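Local coordinates for protein FucU (PDB 3MVK), which probably interconverts the alpha and beta anomers of L-fucose, and perhaps the pyranose and furanose forms of ribose, as a sugar mutarotase of the RbsD/FucU family, at residues 77-82 with 132-137. Residues are numbered along the deposited sequence; the frame is centred on the assembly and turned at random.
Sequences EKVPGD and AQYANL
Tyr134 reaches from the loop before strand 137-140 to the 77-82 loop, where its hydroxyl takes two hydrogen bonds with different roles. As acceptor, Tyr134 OH receives the backbone N-H of Val79 at 3.1 Å from Val79 N, nearly straight at 168°. As donor, Tyr134 OH makes a short hydrogen bond of 2.6 Å to OD2 of Asp82. The two side chains meet tip to tip, carboxylate and ring planes 63° apart, and OD2 is approached on its anti side, tilted out of the carboxylate plane. Asp82 closes a type II turn that starts at Val79, its N bonded to Val79 O. Nonpolar contact comes from Lys78: its CA lies over one face of the Tyr134 ring, a CH-pi contact 3.8 Å from the centroid, while the side chain crosses the tyrosine at about a right angle, its CG 3.7 Å from Tyr134 CD2, and NZ continues to the carbonyl of Val84. Val79 CG2 packs beside the hydroxyl, 3.4 Å from Tyr134 OH. One water donates to both OD1 of Asp82 and OE1 of Gln133. Tyr68 of a second subunit bonds to Asp82 OD2 and Gln133 NE2, and a glycerol, probably from the crystallisation liquor, binds Gln133, Asn136 and the backbone N of Tyr134 and may mark a pocket near the subunit interface. With donor and acceptor both engaged, the hydroxyl's rotation should be fixed, while OD2 ties this contact to the second subunit.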
loop_
_atom_site.group_PDB
_atom_site.type_symbol
_atom_site.label_atom_id
_atom_site.label_comp_id
_atom_site.label_asym_id
_atom_site.label_seq_id
_atom_site.Cartn_x
_atom_site.Cartn_y
_atom_site.Cartn_z
ATOM N N GLU G 77 -1.618 18.621 -33.569
ATOM C CA GLU G 77 -1.624 18.787 -35.023
ATOM C C GLU G 77 -1.959 17.486 -35.725
ATOM O O GLU G 77 -1.547 16.418 -35.290
ATOM C CB GLU G 77 -0.243 19.268 -35.487
ATOM C CG GLU G 77 0.059 20.672 -35.007
ATOM C CD GLU G 77 1.499 21.101 -35.199
ATOM O OE1 GLU G 77 2.281 20.365 -35.825
ATOM O OE2 GLU G 77 1.854 22.196 -34.702
ATOM N N LYS G 78 -2.690 17.574 -36.835
ATOM C CA LYS G 78 -3.006 16.373 -37.601
ATOM C C LYS G 78 -1.751 15.771 -38.199
ATOM O O LYS G 78 -0.842 16.498 -38.621
ATOM C CB LYS G 78 -4.054 16.675 -38.671
ATOM C CG LYS G 78 -5.312 17.260 -38.059
ATOM C CD LYS G 78 -6.504 17.251 -39.023
ATOM C CE LYS G 78 -6.199 18.004 -40.316
ATOM N NZ LYS G 78 -7.493 18.276 -41.028
ATOM N N VAL G 79 -1.702 14.449 -38.220
ATOM C CA VAL G 79 -0.596 13.722 -38.857
ATOM C C VAL G 79 -0.565 14.148 -40.334
ATOM O O VAL G 79 -1.606 14.191 -40.969
ATOM C CB VAL G 79 -0.778 12.219 -38.704
ATOM C CG1 VAL G 79 0.280 11.453 -39.509
ATOM C CG2 VAL G 79 -0.677 11.857 -37.209
ATOM N N PRO G 80 0.616 14.521 -40.853
ATOM C CA PRO G 80 0.647 14.950 -42.261
ATOM C C PRO G 80 -0.024 13.920 -43.165
ATOM O O PRO G 80 0.235 12.725 -43.028
ATOM C CB PRO G 80 2.141 15.059 -42.555
ATOM C CG PRO G 80 2.741 15.440 -41.230
ATOM C CD PRO G 80 1.932 14.674 -40.199
ATOM N N GLY G 81 -0.930 14.379 -44.033
ATOM C CA GLY G 81 -1.679 13.474 -44.909
ATOM C C GLY G 81 -3.046 13.045 -44.398
ATOM O O GLY G 81 -3.869 12.555 -45.167
ATOM N N ASP G 82 -3.294 13.208 -43.100
ATOM C CA ASP G 82 -4.599 12.888 -42.502
ATOM C C ASP G 82 -5.512 14.106 -42.683
ATOM O O ASP G 82 -5.275 15.148 -42.078
ATOM C CB ASP G 82 -4.410 12.571 -41.015
ATOM C CG ASP G 82 -5.658 12.004 -40.350
ATOM O OD1 ASP G 82 -6.748 11.932 -40.976
ATOM O OD2 ASP G 82 -5.537 11.605 -39.175
ATOM N N ALA G 132 -14.662 12.582 -31.786
ATOM C CA ALA G 132 -13.860 13.266 -32.814
ATOM C C ALA G 132 -12.354 13.032 -32.628
ATOM O O ALA G 132 -11.853 12.998 -31.490
ATOM C CB ALA G 132 -14.171 14.744 -32.829
ATOM N N GLN G 133 -11.640 12.843 -33.741
ATOM C CA GLN G 133 -10.181 12.823 -33.690
ATOM C C GLN G 133 -9.579 14.222 -33.532
ATOM O O GLN G 133 -10.200 15.255 -33.869
ATOM C CB GLN G 133 -9.573 12.156 -34.922
ATOM C CG GLN G 133 -9.559 10.630 -34.887
ATOM C CD GLN G 133 -8.914 10.087 -36.141
ATOM O OE1 GLN G 133 -9.512 10.127 -37.219
ATOM N NE2 GLN G 133 -7.674 9.615 -36.019
ATOM N N TYR G 134 -8.346 14.225 -33.032
ATOM C CA TYR G 134 -7.605 15.446 -32.699
ATOM C C TYR G 134 -8.396 16.408 -31.817
ATOM O O TYR G 134 -8.302 17.619 -31.985
ATOM C CB TYR G 134 -7.087 16.136 -33.973
ATOM C CG TYR G 134 -6.282 15.191 -34.841
ATOM C CD1 TYR G 134 -4.944 14.894 -34.529
ATOM C CD2 TYR G 134 -6.847 14.592 -35.970
ATOM C CE1 TYR G 134 -4.193 14.023 -35.316
ATOM C CE2 TYR G 134 -6.093 13.724 -36.782
ATOM C CZ TYR G 134 -4.770 13.457 -36.458
ATOM O OH TYR G 134 -4.037 12.606 -37.246
ATOM N N ALA G 135 -9.162 15.855 -30.873
ATOM C CA ALA G 135 -9.951 16.671 -29.925
ATOM C C ALA G 135 -9.264 16.783 -28.561
ATOM O O ALA G 135 -9.862 17.253 -27.583
ATOM C CB ALA G 135 -11.352 16.101 -29.784
ATOM N N ASN G 136 -8.004 16.370 -28.499
ATOM C CA ASN G 136 -7.204 16.537 -27.271
ATOM C C ASN G 136 -6.920 17.983 -27.011
ATOM O O ASN G 136 -6.700 18.739 -27.956
ATOM C CB ASN G 136 -5.880 15.800 -27.409
ATOM C CG ASN G 136 -6.080 14.387 -27.854
ATOM O OD1 ASN G 136 -5.610 13.971 -28.927
ATOM N ND2 ASN G 136 -6.772 13.643 -27.061
ATOM N N LEU G 137 -6.921 18.388 -25.749
ATOM C CA LEU G 137 -6.623 19.778 -25.437
ATOM C C LEU G 137 -5.883 19.867 -24.123
ATOM O O LEU G 137 -6.386 19.396 -23.098
ATOM C CB LEU G 137 -7.917 20.605 -25.401
ATOM C CG LEU G 137 -7.820 22.134 -25.340
ATOM C CD1 LEU G 137 -7.289 22.729 -26.644
ATOM C CD2 LEU G 137 -9.182 22.735 -25.000
HETATM O O HOH W 1 -8.744 10.174 -39.846
#